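Local coordinates for methyltransferase-like protein 5 (Pyrococcus horikoshii, PDB 1WY7) that probably methylates RNA with S-adenosylmethionine as donor, and holds the by-product S-adenosylhomocysteine in a Rossmann-like methyltransferase fold, at residues A129-L134 / E159-E164; K136-S141 / W163-V168; A54-G59 / G104-F109. All blocks are in the same frame, centred on the assembly; numbering follows the deposited sequence.

Contact 1: A129-L134 / E159-E164; sequences ADRPFL and EKFSWE. With SAH (S-adenosyl-L-homocysteine), chain E.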
loop_
_atom_site.group_PDB
_atom_site.type_symbol
_atom_site.label_atom_id
_atom_site.label_comp_id
_atom_site.label_asym_id
_atom_site.label_seq_id
_atom_site.Cartn_x
_atom_site.Cartn_y
_atom_site.Cartn_z
ATOM N N ALA A 129 9.951 6.675 9.177
ATOM C CA ALA A 129 8.574 6.240 9.386
ATOM C C ALA A 129 8.214 4.997 8.572
ATOM O O ALA A 129 7.295 4.267 8.924
ATOM C CB ALA A 129 7.609 7.382 9.059
ATOM N N ASP A 130 8.959 4.746 7.500
ATOM C CA ASP A 130 8.697 3.601 6.641
ATOM C C ASP A 130 9.260 2.274 7.156
ATOM O O ASP A 130 8.767 1.197 6.795
ATOM C CB ASP A 130 9.232 3.898 5.236
ATOM C CG ASP A 130 10.734 4.147 5.219
ATOM O OD1 ASP A 130 11.302 4.554 6.257
ATOM O OD2 ASP A 130 11.348 3.947 4.149
ATOM N N ARG A 131 10.273 2.339 8.012
ATOM C CA ARG A 131 10.882 1.114 8.532
ATOM C C ARG A 131 9.943 0.196 9.308
ATOM O O ARG A 131 9.999 -1.022 9.142
ATOM C CB ARG A 131 12.125 1.459 9.352
ATOM C CG ARG A 131 13.262 1.958 8.470
ATOM C CD ARG A 131 14.091 2.989 9.197
ATOM N NE ARG A 131 15.394 2.482 9.610
ATOM C CZ ARG A 131 16.508 2.635 8.904
ATOM N NH1 ARG A 131 16.475 3.287 7.748
ATOM N NH2 ARG A 131 17.649 2.132 9.353
ATOM N N PRO A 132 9.069 0.756 10.158
ATOM C CA PRO A 132 8.139 -0.091 10.915
ATOM C C PRO A 132 7.243 -0.892 9.956
ATOM O O PRO A 132 6.843 -2.025 10.251
ATOM C CB PRO A 132 7.334 0.926 11.729
ATOM C CG PRO A 132 8.301 2.049 11.930
ATOM C CD PRO A 132 8.979 2.164 10.597
ATOM N N PHE A 133 6.926 -0.295 8.809
ATOM C CA PHE A 133 6.082 -0.957 7.809
ATOM C C PHE A 133 6.816 -2.102 7.090
ATOM O O PHE A 133 6.269 -3.192 6.935
ATOM C CB PHE A 133 5.561 0.063 6.783
ATOM C CG PHE A 133 4.493 0.978 7.324
ATOM C CD1 PHE A 133 4.821 2.079 8.119
ATOM C CD2 PHE A 133 3.154 0.716 7.066
ATOM C CE1 PHE A 133 3.813 2.906 8.649
ATOM C CE2 PHE A 133 2.143 1.532 7.586
ATOM C CZ PHE A 133 2.469 2.624 8.376
ATOM N N LEU A 134 8.053 -1.854 6.662
ATOM C CA LEU A 134 8.835 -2.885 5.987
ATOM C C LEU A 134 9.109 -4.034 6.950
ATOM O O LEU A 134 8.958 -5.197 6.579
ATOM C CB LEU A 134 10.143 -2.306 5.453
ATOM C CG LEU A 134 9.942 -1.357 4.273
ATOM C CD1 LEU A 134 11.177 -0.503 4.065
ATOM C CD2 LEU A 134 9.615 -2.180 3.033
ATOM N N GLU A 159 17.102 -1.891 -0.861
ATOM C CA GLU A 159 17.755 -3.107 -1.326
ATOM C C GLU A 159 18.526 -3.765 -0.180
ATOM O O GLU A 159 18.482 -4.983 -0.003
ATOM C CB GLU A 159 18.702 -2.761 -2.482
ATOM C CG GLU A 159 18.720 -3.794 -3.591
ATOM C CD GLU A 159 17.446 -3.804 -4.425
ATOM O OE1 GLU A 159 16.954 -4.912 -4.714
ATOM O OE2 GLU A 159 16.943 -2.721 -4.804
ATOM N N LYS A 160 19.229 -2.948 0.601
ATOM C CA LYS A 160 20.012 -3.445 1.734
ATOM C C LYS A 160 19.136 -3.899 2.898
ATOM O O LYS A 160 19.364 -4.960 3.478
ATOM C CB LYS A 160 20.998 -2.378 2.240
ATOM C CG LYS A 160 22.338 -2.371 1.509
ATOM C CD LYS A 160 23.335 -1.377 2.112
ATOM C CE LYS A 160 22.905 0.064 1.875
ATOM N NZ LYS A 160 23.922 1.059 2.343
ATOM N N PHE A 161 18.134 -3.097 3.239
ATOM C CA PHE A 161 17.247 -3.436 4.349
ATOM C C PHE A 161 16.483 -4.743 4.110
ATOM O O PHE A 161 16.410 -5.598 4.998
ATOM C CB PHE A 161 16.265 -2.291 4.604
ATOM C CG PHE A 161 15.491 -2.421 5.895
ATOM C CD1 PHE A 161 14.243 -3.029 5.917
ATOM C CD2 PHE A 161 15.998 -1.888 7.083
ATOM C CE1 PHE A 161 13.507 -3.101 7.090
ATOM C CE2 PHE A 161 15.269 -1.956 8.263
ATOM C CZ PHE A 161 14.021 -2.560 8.269
ATOM N N SER A 162 15.926 -4.909 2.915
ATOM C CA SER A 162 15.182 -6.123 2.619
ATOM C C SER A 162 16.099 -7.339 2.674
ATOM O O SER A 162 15.710 -8.411 3.137
ATOM C CB SER A 162 14.524 -6.037 1.229
ATOM O OG SER A 162 15.492 -6.005 0.191
ATOM N N TRP A 163 17.324 -7.175 2.192
ATOM C CA TRP A 163 18.274 -8.277 2.195
ATOM C C TRP A 163 18.590 -8.734 3.615
ATOM O O TRP A 163 18.573 -9.928 3.914
ATOM C CB TRP A 163 19.571 -7.874 1.504
ATOM C CG TRP A 163 20.505 -9.023 1.367
ATOM C CD1 TRP A 163 21.746 -9.141 1.917
ATOM C CD2 TRP A 163 20.255 -10.245 0.664
ATOM N NE1 TRP A 163 22.287 -10.364 1.601
ATOM C CE2 TRP A 163 21.395 -11.063 0.832
ATOM C CE3 TRP A 163 19.181 -10.731 -0.094
ATOM C CZ2 TRP A 163 21.492 -12.341 0.271
ATOM C CZ3 TRP A 163 19.278 -12.003 -0.651
ATOM C CH2 TRP A 163 20.428 -12.793 -0.465
ATOM N N GLU A 164 18.876 -7.776 4.488
ATOM C CA GLU A 164 19.193 -8.096 5.867
ATOM C C GLU A 164 18.042 -8.815 6.535
ATOM O O GLU A 164 18.230 -9.476 7.546
ATOM C CB GLU A 164 19.501 -6.832 6.637
ATOM C CG GLU A 164 20.609 -6.048 6.023
ATOM C CD GLU A 164 20.953 -4.831 6.837
ATOM O OE1 GLU A 164 21.743 -4.012 6.332
ATOM O OE2 GLU A 164 20.438 -4.701 7.975
HETATM N N SAH E . -5.003 6.356 1.011
HETATM C CA SAH E . -3.833 5.500 0.730
HETATM C CB SAH E . -2.984 5.452 2.011
HETATM C CG SAH E . -2.021 6.580 1.908
HETATM S SD SAH E . -0.832 7.006 3.194
HETATM C C SAH E . -4.365 4.174 0.256
HETATM O O SAH E . -5.550 4.134 -0.200
HETATM O OXT SAH E . -3.543 3.206 0.378
HETATM C "C5'" SAH E . -0.705 5.594 4.270
HETATM C "C4'" SAH E . -1.431 5.606 5.624
HETATM O "O4'" SAH E . -0.497 5.230 6.667
HETATM C "C3'" SAH E . -1.937 6.962 6.121
HETATM O "O3'" SAH E . -3.357 6.906 5.875
HETATM C "C2'" SAH E . -1.679 6.988 7.636
HETATM O "O2'" SAH E . -2.677 7.387 8.548
HETATM C "C1'" SAH E . -1.087 5.591 7.894
HETATM N N9 SAH E . -0.069 5.547 8.933
HETATM C C8 SAH E . 0.949 6.435 9.236
HETATM N N7 SAH E . 1.699 6.058 10.241
HETATM C C5 SAH E . 1.152 4.842 10.636
HETATM C C6 SAH E . 1.487 3.901 11.647
HETATM N N6 SAH E . 2.534 4.090 12.481
HETATM N N1 SAH E . 0.733 2.762 11.797
HETATM C C2 SAH E . -0.309 2.571 10.954
HETATM N N3 SAH E . -0.726 3.383 9.955
HETATM C C4 SAH E . 0.056 4.515 9.840
#
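Phe161 reaches across from helix 152-164, meets Leu134 obliquely with CE1 and passes loosely by Arg131, two residues one turn apart at the start of helix 131-140. The two helices pack beside each other in a Rossmann-like methyltransferase fold, and both follow parallel strands of its central sheet. The nearest backbone pair, Leu134 CA and Ser162 CA, is 7.9 Å apart; a phenylalanine is long enough to cross between the helices and apolar enough for Leu134. With CG of Phe161 anti to its own backbone N (chi1 -168°), the ring extends toward the other helix. Its CE1 lies 3.8 Å from Leu134 CB. The far side of the ring comes more loosely to Arg131, where Phe161 CE2 is 4.4 Å from Arg131 CG. Arginine fits this partly exposed border because its methylenes can flank an aromatic ring while the guanidinium lies farther out. Phe157 and His165 also bring their rings to Phe161, and Leu134 leans on Ile158.

Phe133, next to Leu134, serves the ligand pocket instead. Its CG is anti to the carbonyl carbon (chi1 -73°), which sends the ring toward S-adenosyl-L-homocysteine. The edge of the Phe133 ring, led by CZ, meets the face of the adenine and is steeply inclined to it. The ring's hydrogens suit the pi face of the base, and Phe133 CZ comes to 3.4 Å from SAH C4.

Contact 2: K136-S141 / W163-V168; sequences KAFEIS and WEHGFV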
loop_
_atom_site.group_PDB
_atom_site.type_symbol
_atom_site.label_atom_id
_atom_site.label_comp_id
_atom_site.label_asym_id
_atom_site.label_seq_id
_atom_site.Cartn_x
_atom_site.Cartn_y
_atom_site.Cartn_z
ATOM N N LYS A 136 7.364 -4.999 9.617
ATOM C CA LYS A 136 6.127 -5.747 9.823
ATOM C C LYS A 136 5.764 -6.582 8.590
ATOM O O LYS A 136 5.417 -7.753 8.705
ATOM C CB LYS A 136 4.990 -4.784 10.158
ATOM C CG LYS A 136 3.647 -5.447 10.379
ATOM C CD LYS A 136 3.714 -6.477 11.496
ATOM C CE LYS A 136 4.197 -5.852 12.804
ATOM N NZ LYS A 136 4.356 -6.905 13.831
ATOM N N ALA A 137 5.837 -5.974 7.411
ATOM C CA ALA A 137 5.522 -6.686 6.169
ATOM C C ALA A 137 6.397 -7.932 6.039
ATOM O O ALA A 137 5.908 -9.018 5.750
ATOM C CB ALA A 137 5.733 -5.757 4.940
ATOM N N PHE A 138 7.696 -7.777 6.258
ATOM C CA PHE A 138 8.608 -8.916 6.160
ATOM C C PHE A 138 8.303 -9.988 7.203
ATOM O O PHE A 138 8.484 -11.182 6.967
ATOM C CB PHE A 138 10.044 -8.430 6.307
ATOM C CG PHE A 138 10.492 -7.555 5.180
ATOM C CD1 PHE A 138 11.446 -6.571 5.385
ATOM C CD2 PHE A 138 9.938 -7.706 3.909
ATOM C CE1 PHE A 138 11.844 -5.745 4.350
ATOM C CE2 PHE A 138 10.329 -6.888 2.866
ATOM C CZ PHE A 138 11.285 -5.903 3.086
ATOM N N GLU A 139 7.817 -9.543 8.348
ATOM C CA GLU A 139 7.471 -10.411 9.464
ATOM C C GLU A 139 6.223 -11.270 9.215
ATOM O O GLU A 139 6.215 -12.468 9.503
ATOM C CB GLU A 139 7.232 -9.520 10.693
ATOM C CG GLU A 139 7.353 -10.195 12.030
ATOM C CD GLU A 139 6.435 -9.578 13.082
ATOM O OE1 GLU A 139 6.273 -8.338 13.098
ATOM O OE2 GLU A 139 5.878 -10.343 13.899
ATOM N N ILE A 140 5.168 -10.659 8.672
ATOM C CA ILE A 140 3.907 -11.378 8.468
ATOM C C ILE A 140 3.627 -12.021 7.112
ATOM O O ILE A 140 2.630 -12.726 6.965
ATOM C CB ILE A 140 2.680 -10.476 8.795
ATOM C CG1 ILE A 140 2.569 -9.327 7.786
ATOM C CG2 ILE A 140 2.805 -9.908 10.191
ATOM C CD1 ILE A 140 1.246 -8.546 7.888
ATOM N N SER A 141 4.482 -11.800 6.124
ATOM C CA SER A 141 4.234 -12.382 4.808
ATOM C C SER A 141 5.515 -12.790 4.099
ATOM O O SER A 141 6.606 -12.407 4.508
ATOM C CB SER A 141 3.467 -11.378 3.929
ATOM O OG SER A 141 3.178 -11.919 2.643
ATOM N N TRP A 163 17.324 -7.175 2.192
ATOM C CA TRP A 163 18.274 -8.277 2.195
ATOM C C TRP A 163 18.590 -8.734 3.615
ATOM O O TRP A 163 18.573 -9.928 3.914
ATOM C CB TRP A 163 19.571 -7.874 1.504
ATOM C CG TRP A 163 20.505 -9.023 1.367
ATOM C CD1 TRP A 163 21.746 -9.141 1.917
ATOM C CD2 TRP A 163 20.255 -10.245 0.664
ATOM N NE1 TRP A 163 22.287 -10.364 1.601
ATOM C CE2 TRP A 163 21.395 -11.063 0.832
ATOM C CE3 TRP A 163 19.181 -10.731 -0.094
ATOM C CZ2 TRP A 163 21.492 -12.341 0.271
ATOM C CZ3 TRP A 163 19.278 -12.003 -0.651
ATOM C CH2 TRP A 163 20.428 -12.793 -0.465
ATOM N N GLU A 164 18.876 -7.776 4.488
ATOM C CA GLU A 164 19.193 -8.096 5.867
ATOM C C GLU A 164 18.042 -8.815 6.535
ATOM O O GLU A 164 18.230 -9.476 7.546
ATOM C CB GLU A 164 19.501 -6.832 6.637
ATOM C CG GLU A 164 20.609 -6.048 6.023
ATOM C CD GLU A 164 20.953 -4.831 6.837
ATOM O OE1 GLU A 164 21.743 -4.012 6.332
ATOM O OE2 GLU A 164 20.438 -4.701 7.975
ATOM N N HIS A 165 16.846 -8.690 5.970
ATOM C CA HIS A 165 15.690 -9.355 6.555
ATOM C C HIS A 165 15.234 -10.569 5.764
ATOM O O HIS A 165 14.097 -11.020 5.904
ATOM C CB HIS A 165 14.549 -8.355 6.738
ATOM C CG HIS A 165 14.807 -7.358 7.821
ATOM N ND1 HIS A 165 14.655 -7.660 9.160
ATOM C CD2 HIS A 165 15.279 -6.089 7.777
ATOM C CE1 HIS A 165 15.022 -6.621 9.887
ATOM N NE2 HIS A 165 15.405 -5.655 9.076
ATOM N N GLY A 166 16.135 -11.096 4.939
ATOM C CA GLY A 166 15.835 -12.282 4.157
ATOM C C GLY A 166 14.911 -12.141 2.958
ATOM O O GLY A 166 14.276 -13.120 2.552
ATOM N N PHE A 167 14.830 -10.943 2.387
ATOM C CA PHE A 167 13.976 -10.711 1.217
ATOM C C PHE A 167 14.754 -10.136 0.041
ATOM O O PHE A 167 15.725 -9.399 0.212
ATOM C CB PHE A 167 12.816 -9.756 1.563
ATOM C CG PHE A 167 11.692 -10.410 2.325
ATOM C CD1 PHE A 167 11.862 -10.805 3.654
ATOM C CD2 PHE A 167 10.472 -10.663 1.704
ATOM C CE1 PHE A 167 10.836 -11.445 4.346
ATOM C CE2 PHE A 167 9.440 -11.303 2.386
ATOM C CZ PHE A 167 9.620 -11.697 3.708
ATOM N N VAL A 168 14.316 -10.480 -1.160
ATOM C CA VAL A 168 14.939 -9.978 -2.373
ATOM C C VAL A 168 13.906 -9.302 -3.258
ATOM O O VAL A 168 12.751 -9.726 -3.317
ATOM C CB VAL A 168 15.582 -11.098 -3.190
ATOM C CG1 VAL A 168 16.967 -11.366 -2.683
ATOM C CG2 VAL A 168 14.725 -12.344 -3.114
#
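Phe138 and Phe167 carry this contact as an offset stack, their ring centroids 4.5 Å apart and their planes inclined by 26°. The side chains slide past each other in opposite directions: Phe138 CD2 stands over the centre of the Phe167 ring, while Phe167 CB covers a face of Phe138. With Phe138 CG anti to its carbonyl carbon (chi1 -66°), the ring points from the helix to the strand. The closest carbons of the two side chains, Phe138 CD2 and Phe167 CG, are 3.6 Å apart. Phenylalanine suits both positions, since two flat apolar rings can stack closely where a helix lies buried over the sheet. His165 adds an apolar touch, its CB 3.8 Å from Phe138 CD1.

In the fold, the stack fastens the C-terminal part of helix 131-140 to the beginning of strand 167-179, an antiparallel strand at one border of the methyltransferase sheet. Phe138 also meets Phe200 of strand 191-202 edge-to-face and rests on Val144 of strand 143-149.

Contacts to oxygen involve the rim of Phe167. Ser141 O, just beyond the helix, lies in the ring plane, 3.2 Å from Phe167 CZ, where the weakly positive ring hydrogens would be favourable; Phe138 O is tilted out of that plane. An alanine in place of Phe167 would probably lose the stack and open a gap over that face of Phe138, leaving Ser141 O without its ring edge.

A Schellman motif ends helix 152-164, with Phe167 N bonded to Ser162 O and Gly166 N to Trp163 O; Gly166, at phi 74°, adopts a conformation that glycine accepts readily.

Contact 3: A54-G59 / G104-F109; sequences ADLGAG and GDVSEF. With SAH (S-adenosyl-L-homocysteine), chain E.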
loop_
_atom_site.group_PDB
_atom_site.type_symbol
_atom_site.label_atom_id
_atom_site.label_comp_id
_atom_site.label_asym_id
_atom_site.label_seq_id
_atom_site.Cartn_x
_atom_site.Cartn_y
_atom_site.Cartn_z
ATOM N N ALA A 54 -2.966 -8.193 3.371
ATOM C CA ALA A 54 -2.891 -7.171 4.403
ATOM C C ALA A 54 -2.506 -5.872 3.705
ATOM O O ALA A 54 -1.556 -5.839 2.917
ATOM C CB ALA A 54 -1.840 -7.547 5.463
ATOM N N ASP A 55 -3.263 -4.814 3.978
ATOM C CA ASP A 55 -3.009 -3.493 3.406
ATOM C C ASP A 55 -2.499 -2.631 4.572
ATOM O O ASP A 55 -3.289 -2.141 5.379
ATOM C CB ASP A 55 -4.317 -2.932 2.826
ATOM C CG ASP A 55 -4.149 -1.576 2.178
ATOM O OD1 ASP A 55 -5.165 -1.026 1.670
ATOM O OD2 ASP A 55 -3.006 -1.047 2.166
ATOM N N LEU A 56 -1.182 -2.467 4.663
ATOM C CA LEU A 56 -0.581 -1.687 5.749
ATOM C C LEU A 56 -0.638 -0.199 5.436
ATOM O O LEU A 56 -0.173 0.245 4.375
ATOM C CB LEU A 56 0.860 -2.165 5.987
ATOM C CG LEU A 56 1.042 -3.392 6.904
ATOM C CD1 LEU A 56 -0.090 -4.379 6.749
ATOM C CD2 LEU A 56 2.380 -4.056 6.615
ATOM N N GLY A 57 -1.210 0.565 6.371
ATOM C CA GLY A 57 -1.394 1.991 6.174
ATOM C C GLY A 57 -2.510 2.136 5.151
ATOM O O GLY A 57 -2.411 2.923 4.206
ATOM N N ALA A 58 -3.581 1.371 5.353
ATOM C CA ALA A 58 -4.728 1.338 4.433
ATOM C C ALA A 58 -5.376 2.679 4.090
ATOM O O ALA A 58 -5.964 2.833 3.012
ATOM C CB ALA A 58 -5.791 0.362 4.961
ATOM N N GLY A 59 -5.281 3.640 5.004
ATOM C CA GLY A 59 -5.860 4.953 4.760
ATOM C C GLY A 59 -7.315 4.927 4.318
ATOM O O GLY A 59 -8.189 4.443 5.053
ATOM N N GLY A 104 -4.621 0.685 14.802
ATOM C CA GLY A 104 -3.532 0.733 15.758
ATOM C C GLY A 104 -2.262 0.926 14.964
ATOM O O GLY A 104 -2.323 0.988 13.738
ATOM N N ASP A 105 -1.120 1.023 15.641
ATOM C CA ASP A 105 0.148 1.217 14.948
ATOM C C ASP A 105 0.469 -0.053 14.174
ATOM O O ASP A 105 0.148 -1.164 14.612
ATOM C CB ASP A 105 1.270 1.528 15.953
ATOM C CG ASP A 105 2.561 1.955 15.273
ATOM O OD1 ASP A 105 3.436 1.096 15.031
ATOM O OD2 ASP A 105 2.693 3.157 14.968
ATOM N N VAL A 106 1.090 0.114 13.015
ATOM C CA VAL A 106 1.438 -1.019 12.167
ATOM C C VAL A 106 2.275 -2.063 12.921
ATOM O O VAL A 106 2.130 -3.257 12.703
ATOM C CB VAL A 106 2.211 -0.533 10.899
ATOM C CG1 VAL A 106 3.561 0.086 11.300
ATOM C CG2 VAL A 106 2.416 -1.694 9.928
ATOM N N SER A 107 3.140 -1.612 13.823
ATOM C CA SER A 107 3.985 -2.545 14.561
ATOM C C SER A 107 3.226 -3.440 15.523
ATOM O O SER A 107 3.734 -4.485 15.902
ATOM C CB SER A 107 5.079 -1.800 15.335
ATOM O OG SER A 107 4.523 -0.997 16.362
ATOM N N GLU A 108 2.013 -3.047 15.904
ATOM C CA GLU A 108 1.229 -3.849 16.842
ATOM C C GLU A 108 0.403 -4.948 16.184
ATOM O O GLU A 108 -0.097 -5.841 16.860
ATOM C CB GLU A 108 0.352 -2.929 17.689
ATOM C CG GLU A 108 1.176 -1.914 18.480
ATOM C CD GLU A 108 0.326 -1.007 19.350
ATOM O OE1 GLU A 108 -0.471 -0.203 18.796
ATOM O OE2 GLU A 108 0.456 -1.101 20.592
ATOM N N PHE A 109 0.279 -4.883 14.862
ATOM C CA PHE A 109 -0.465 -5.873 14.089
ATOM C C PHE A 109 0.428 -7.105 13.926
ATOM O O PHE A 109 1.612 -6.981 13.629
ATOM C CB PHE A 109 -0.826 -5.259 12.723
ATOM C CG PHE A 109 -1.469 -6.223 11.755
ATOM C CD1 PHE A 109 -0.763 -6.701 10.657
ATOM C CD2 PHE A 109 -2.783 -6.643 11.936
ATOM C CE1 PHE A 109 -1.358 -7.582 9.752
ATOM C CE2 PHE A 109 -3.386 -7.523 11.040
ATOM C CZ PHE A 109 -2.672 -7.994 9.945
HETATM N N SAH E . -5.003 6.356 1.011
HETATM C CA SAH E . -3.833 5.500 0.730
HETATM C CB SAH E . -2.984 5.452 2.011
HETATM C CG SAH E . -2.021 6.580 1.908
HETATM S SD SAH E . -0.832 7.006 3.194
HETATM C C SAH E . -4.365 4.174 0.256
HETATM O O SAH E . -5.550 4.134 -0.200
HETATM O OXT SAH E . -3.543 3.206 0.378
HETATM C "C5'" SAH E . -0.705 5.594 4.270
HETATM C "C4'" SAH E . -1.431 5.606 5.624
HETATM O "O4'" SAH E . -0.497 5.230 6.667
HETATM C "C3'" SAH E . -1.937 6.962 6.121
HETATM O "O3'" SAH E . -3.357 6.906 5.875
HETATM C "C2'" SAH E . -1.679 6.988 7.636
HETATM O "O2'" SAH E . -2.677 7.387 8.548
HETATM C "C1'" SAH E . -1.087 5.591 7.894
HETATM N N9 SAH E . -0.069 5.547 8.933
HETATM C C8 SAH E . 0.949 6.435 9.236
HETATM N N7 SAH E . 1.699 6.058 10.241
HETATM C C5 SAH E . 1.152 4.842 10.636
HETATM C C6 SAH E . 1.487 3.901 11.647
HETATM N N6 SAH E . 2.534 4.090 12.481
HETATM N N1 SAH E . 0.733 2.762 11.797
HETATM C C2 SAH E . -0.309 2.571 10.954
HETATM N N3 SAH E . -0.726 3.383 9.955
HETATM C C4 SAH E . 0.056 4.515 9.840
#
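Leu56, at the end of strand 52-56, meets Val106 in the loop that follows strand 99-103, their side chains crossing at about a right angle. The CB of Val106 lies 3.7 Å from SAH N1. There the branches part: CG1, held between the backbone N and the carbonyl carbon (chi1 65°), stays near the adenine and also touches Pro132, whereas CG2 turns to the protein core and packs 3.7 Å from Leu56 CG. A branched valine thus serves base and core at once. Farther back along the strand, the small Ala54 makes a looser contact with Phe109, from Ala54 CB to Phe109 CE1.

Polar groups of the loop read the adenine edge. Val106 N donates to SAH N1 over 2.9 Å, and SAH N6 donates to Asp105 OD2 over 2.7 Å, an acceptor-donor pair that matches adenine. The other carboxylate oxygen is occupied too: Ser107 N and Ser107 OG bond to Asp105 OD1 from opposite faces of its plane. The first of these makes an Asx turn, and together they should keep the carboxylate from swinging away from the base.

Across from it, the sequence Asp-Leu-Gly-Ala-Gly ends the first strand and makes the glycine-rich loop 57-59 that methyltransferases of this class use for their cofactor. Gly57 and Gly59 both have positive phi, and a CB on either would collide with the ligand. Glu79 receives the Gly59 N-H and also bonds the ligand.

The contact joins a central strand of the sheet to the loop that packs against it: Leu56 packs on Val78 and Val116 of the flanking strands 74-79 and 115-118, Phe109 on Ile76 of 74-79, and helix 131-140 covers Leu56 and Val106 with Phe133 and Phe109 with Ile140.

Helix 131-140 carries one segment each of contacts 1 and 2, but only covers contact 3. Contacts 1 and 2 join its successive turns to helix 152-164 and the strand after it, and meet where Phe138 packs on Phe161 and Ser162. Contact 3 lies on the ligand side, with Leu56 and Val106 against Phe133; Lys136 reaches back to Phe109 O. Contact 1 is partly buried, whereas contacts 2 and 3 are buried. Their chemistry follows: one aromatic ring bridging two helices at a partly exposed border, two stacked rings where helix meets border strand, and aliphatic side chains and one phenylalanine next to polar atoms that bind adenine. Contacts 1 and 3 both touch the ligand; contact 2 is packing away from it.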